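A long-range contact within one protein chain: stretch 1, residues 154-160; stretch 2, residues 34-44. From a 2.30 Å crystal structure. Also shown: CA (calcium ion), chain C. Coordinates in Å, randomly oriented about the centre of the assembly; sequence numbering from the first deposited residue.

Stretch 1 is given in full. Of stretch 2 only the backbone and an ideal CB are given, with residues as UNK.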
# COMPACT_ATOMS: atom_id res chain seq x y z
N ASP A 154 -8.00 -2.76 15.25
CA ASP A 154 -9.04 -2.08 14.50
C ASP A 154 -9.07 -0.55 14.63
O ASP A 154 -9.86 0.11 13.96
CB ASP A 154 -10.41 -2.68 14.83
CG ASP A 154 -10.94 -2.25 16.19
OD1 ASP A 154 -10.19 -2.27 17.18
OD2 ASP A 154 -12.14 -1.89 16.26
N SER A 155 -8.22 0.02 15.48
CA SER A 155 -8.21 1.48 15.59
C SER A 155 -7.30 2.03 14.48
O SER A 155 -7.17 3.24 14.31
CB SER A 155 -7.73 1.95 16.97
OG SER A 155 -6.40 1.56 17.24
N VAL A 156 -6.68 1.11 13.75
CA VAL A 156 -5.80 1.43 12.64
C VAL A 156 -6.52 1.02 11.36
O VAL A 156 -6.98 -0.12 11.22
CB VAL A 156 -4.44 0.68 12.74
CG1 VAL A 156 -3.63 0.87 11.46
CG2 VAL A 156 -3.65 1.18 13.93
N THR A 157 -6.60 1.95 10.42
CA THR A 157 -7.26 1.73 9.14
C THR A 157 -6.23 1.60 8.02
O THR A 157 -5.46 2.52 7.76
CB THR A 157 -8.20 2.92 8.82
OG1 THR A 157 -9.18 3.03 9.85
CG2 THR A 157 -8.89 2.73 7.48
N TRP A 158 -6.21 0.45 7.35
CA TRP A 158 -5.27 0.25 6.25
C TRP A 158 -5.90 0.65 4.94
O TRP A 158 -7.07 0.38 4.70
CB TRP A 158 -4.80 -1.20 6.17
CG TRP A 158 -3.73 -1.56 7.18
CD1 TRP A 158 -3.92 -1.97 8.47
CD2 TRP A 158 -2.32 -1.58 6.95
NE1 TRP A 158 -2.71 -2.25 9.06
CE2 TRP A 158 -1.71 -2.02 8.15
CE3 TRP A 158 -1.51 -1.28 5.85
CZ2 TRP A 158 -0.32 -2.15 8.28
CZ3 TRP A 158 -0.12 -1.41 5.98
CH2 TRP A 158 0.46 -1.84 7.19
N ILE A 159 -5.11 1.29 4.08
CA ILE A 159 -5.57 1.75 2.77
C ILE A 159 -4.71 1.07 1.71
O ILE A 159 -3.49 1.08 1.80
CB ILE A 159 -5.40 3.28 2.63
CG1 ILE A 159 -6.14 4.00 3.76
CG2 ILE A 159 -5.91 3.75 1.26
CD1 ILE A 159 -7.64 3.76 3.76
N THR A 160 -5.36 0.48 0.72
CA THR A 160 -4.66 -0.24 -0.34
C THR A 160 -5.28 0.06 -1.68
O THR A 160 -6.37 0.65 -1.77
CB THR A 160 -4.74 -1.75 -0.08
OG1 THR A 160 -3.99 -2.44 -1.08
CG2 THR A 160 -6.20 -2.22 -0.13
N UNK A 34 3.94 7.59 16.03
CA UNK A 34 3.01 8.43 15.28
C UNK A 34 1.68 7.73 15.09
O UNK A 34 0.63 8.38 15.09
CB UNK A 34 3.60 8.81 13.92
N UNK A 35 1.71 6.41 14.95
CA UNK A 35 0.48 5.67 14.66
C UNK A 35 -0.76 5.90 15.53
O UNK A 35 -1.86 5.92 14.99
CB UNK A 35 0.81 4.18 14.73
N UNK A 36 -0.60 6.10 16.83
CA UNK A 36 -1.79 6.33 17.67
C UNK A 36 -2.61 7.53 17.17
O UNK A 36 -3.83 7.53 17.24
CB UNK A 36 -1.37 6.56 19.12
N UNK A 37 -1.94 8.55 16.64
CA UNK A 37 -2.64 9.73 16.12
C UNK A 37 -2.85 9.62 14.60
O UNK A 37 -3.95 9.87 14.07
CB UNK A 37 -1.86 11.00 16.45
N UNK A 38 -1.78 9.27 13.90
CA UNK A 38 -1.85 9.13 12.46
C UNK A 38 -2.10 7.66 12.21
O UNK A 38 -1.21 6.92 11.77
CB UNK A 38 -0.58 9.63 11.76
N UNK A 39 -3.33 7.26 12.52
CA UNK A 39 -3.78 5.87 12.45
C UNK A 39 -4.27 5.33 11.12
O UNK A 39 -4.82 4.23 11.06
CB UNK A 39 -4.91 5.69 13.46
N UNK A 40 -4.10 6.10 10.05
CA UNK A 40 -4.48 5.65 8.70
C UNK A 40 -3.15 5.35 7.99
O UNK A 40 -2.28 6.21 7.90
CB UNK A 40 -5.31 6.69 7.95
N UNK A 41 -3.01 4.12 7.51
CA UNK A 41 -1.78 3.67 6.86
C UNK A 41 -2.04 3.15 5.44
O UNK A 41 -2.86 2.26 5.24
CB UNK A 41 -1.12 2.58 7.70
N UNK A 42 -1.33 3.70 4.46
CA UNK A 42 -1.47 3.24 3.08
C UNK A 42 -0.22 2.43 2.76
O UNK A 42 0.85 2.66 3.33
CB UNK A 42 -1.65 4.40 2.10
N UNK A 43 -0.36 1.47 1.86
CA UNK A 43 0.76 0.64 1.47
C UNK A 43 0.84 0.45 -0.04
O UNK A 43 -0.17 0.36 -0.73
CB UNK A 43 0.66 -0.72 2.16
N UNK A 44 2.07 0.38 -0.55
CA UNK A 44 2.31 0.17 -1.96
C UNK A 44 3.53 -0.75 -2.08
O UNK A 44 4.37 -0.79 -1.18
CB UNK A 44 2.52 1.49 -2.70
CA CA C . 1.86 8.04 19.67

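Nothing at position 34 comes within reach of stretch 1, so the contact sets no demand there; the residue is Leu34.

Position 35 has helical backbone angles, and its CB points sideways, 5.4 Å from Val156 CG2. A modest apolar group could close that gap. Val35 does so, its CG2 lying 3.9 Å from Val156 CG2.

At 36, CB points away from stretch 1, but the calcium ion lies nearby, which favours an oxygen-bearing side chain. Ser36 supplies one: its OG binds the metal at 2.5 Å, and its N donates to water 1, another ligand of the ion. Positions 37 and 38 are out of reach and free as far as this contact goes; they hold Gln37 and Tyr38.

At 39 the backbone matters first, because its O accepts from Thr157 N at 3.0 Å and starts the parallel ladder. CB lies 3.4 Å from Ser155 O, close enough to make a small or slender polar residue more plausible than a bulky one. Asn39 is found. Its ND2 stands 3.4 Å from Ser155 O at a poor angle, so no hydrogen bond forms there.

Position 40 pairs with Thr157, its CB on the same face of the sheet as Thr157 and Ile159. A flat ring or a branched aliphatic chain could cover the threonine. His40 lays its ring against it, with Thr157 CB 3.9 Å from the centroid of the His40 ring and almost on the ring normal. His40 ND1 donates to Asn39 OD1 at 2.9 Å.

Position 41 turns to the Trp158 face, with CB 4.3 Å from Trp158 CE3 and 4.8 Å from Val156 CG1. Compact apolar residues suit it, and a beta-branched one suits a strand. Val41 spans both neighbours: CG1 sits over a face of the Trp158 ring, while CG2 meets Val156 CG1 at 3.9 Å. Its backbone also bonds twice, N to Thr157 O at 2.9 Å and O from Ile159 N at 2.7 Å.

At 42, CB lies 3.8 Å from Ile159 O, on the face of Thr157 and Ile159; a small residue is enough, though larger ones are not excluded by what is visible. The residue is Ser42, and its OG is hydrogen-bonded elsewhere in the structure.

At 43, CB lies 4.0 Å from Trp158 CZ3, inviting an aliphatic side chain. Ile43 places CB at the indole edge, and its N donates to Ile159 O at 3.2 Å.

Position 44 makes no contact; it is Ser44.

Stretch 2, residues 34-44: LVSQYNHVSIS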
# COMPACT_ATOMS: atom_id res chain seq x y z
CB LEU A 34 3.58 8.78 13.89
CG LEU A 34 4.81 9.67 13.73
CD1 LEU A 34 5.25 9.67 12.27
CD2 LEU A 34 4.49 11.08 14.21
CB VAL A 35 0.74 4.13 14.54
CG1 VAL A 35 1.07 3.53 15.90
CG2 VAL A 35 -0.49 3.44 13.93
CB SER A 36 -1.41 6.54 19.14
OG SER A 36 -0.59 7.69 19.30
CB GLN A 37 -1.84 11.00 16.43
CG GLN A 37 -2.52 12.27 15.94
CD GLN A 37 -1.79 13.53 16.39
OE1 GLN A 37 -0.94 13.49 17.27
NE2 GLN A 37 -2.13 14.66 15.79
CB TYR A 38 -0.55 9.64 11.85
CG TYR A 38 -0.32 11.09 12.22
CD1 TYR A 38 0.56 11.43 13.26
CD2 TYR A 38 -1.03 12.11 11.60
CE1 TYR A 38 0.71 12.75 13.67
CE2 TYR A 38 -0.89 13.44 11.99
CZ TYR A 38 -0.01 13.75 13.02
OH TYR A 38 0.12 15.07 13.41
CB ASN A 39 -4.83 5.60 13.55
CG ASN A 39 -6.08 6.49 13.45
OD1 ASN A 39 -6.36 7.08 12.40
ND2 ASN A 39 -6.85 6.57 14.54
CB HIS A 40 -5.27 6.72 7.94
CG HIS A 40 -6.73 6.75 8.29
ND1 HIS A 40 -7.19 6.93 9.58
CD2 HIS A 40 -7.83 6.59 7.51
CE1 HIS A 40 -8.52 6.88 9.58
NE2 HIS A 40 -8.93 6.67 8.34
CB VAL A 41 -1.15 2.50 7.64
CG1 VAL A 41 0.29 2.25 7.19
CG2 VAL A 41 -1.22 2.79 9.13
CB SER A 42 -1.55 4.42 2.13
OG SER A 42 -0.36 5.18 2.21
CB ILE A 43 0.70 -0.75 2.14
CG1 ILE A 43 1.85 -1.62 1.64
CG2 ILE A 43 -0.66 -1.40 1.87
CD1 ILE A 43 1.84 -3.02 2.19
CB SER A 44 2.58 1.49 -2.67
OG SER A 44 2.55 1.28 -4.07
O HOH W 1 1.80 5.54 18.78
O HOH W 2 -8.11 4.44 12.02
O HOH W 3 -2.01 -1.01 -2.09
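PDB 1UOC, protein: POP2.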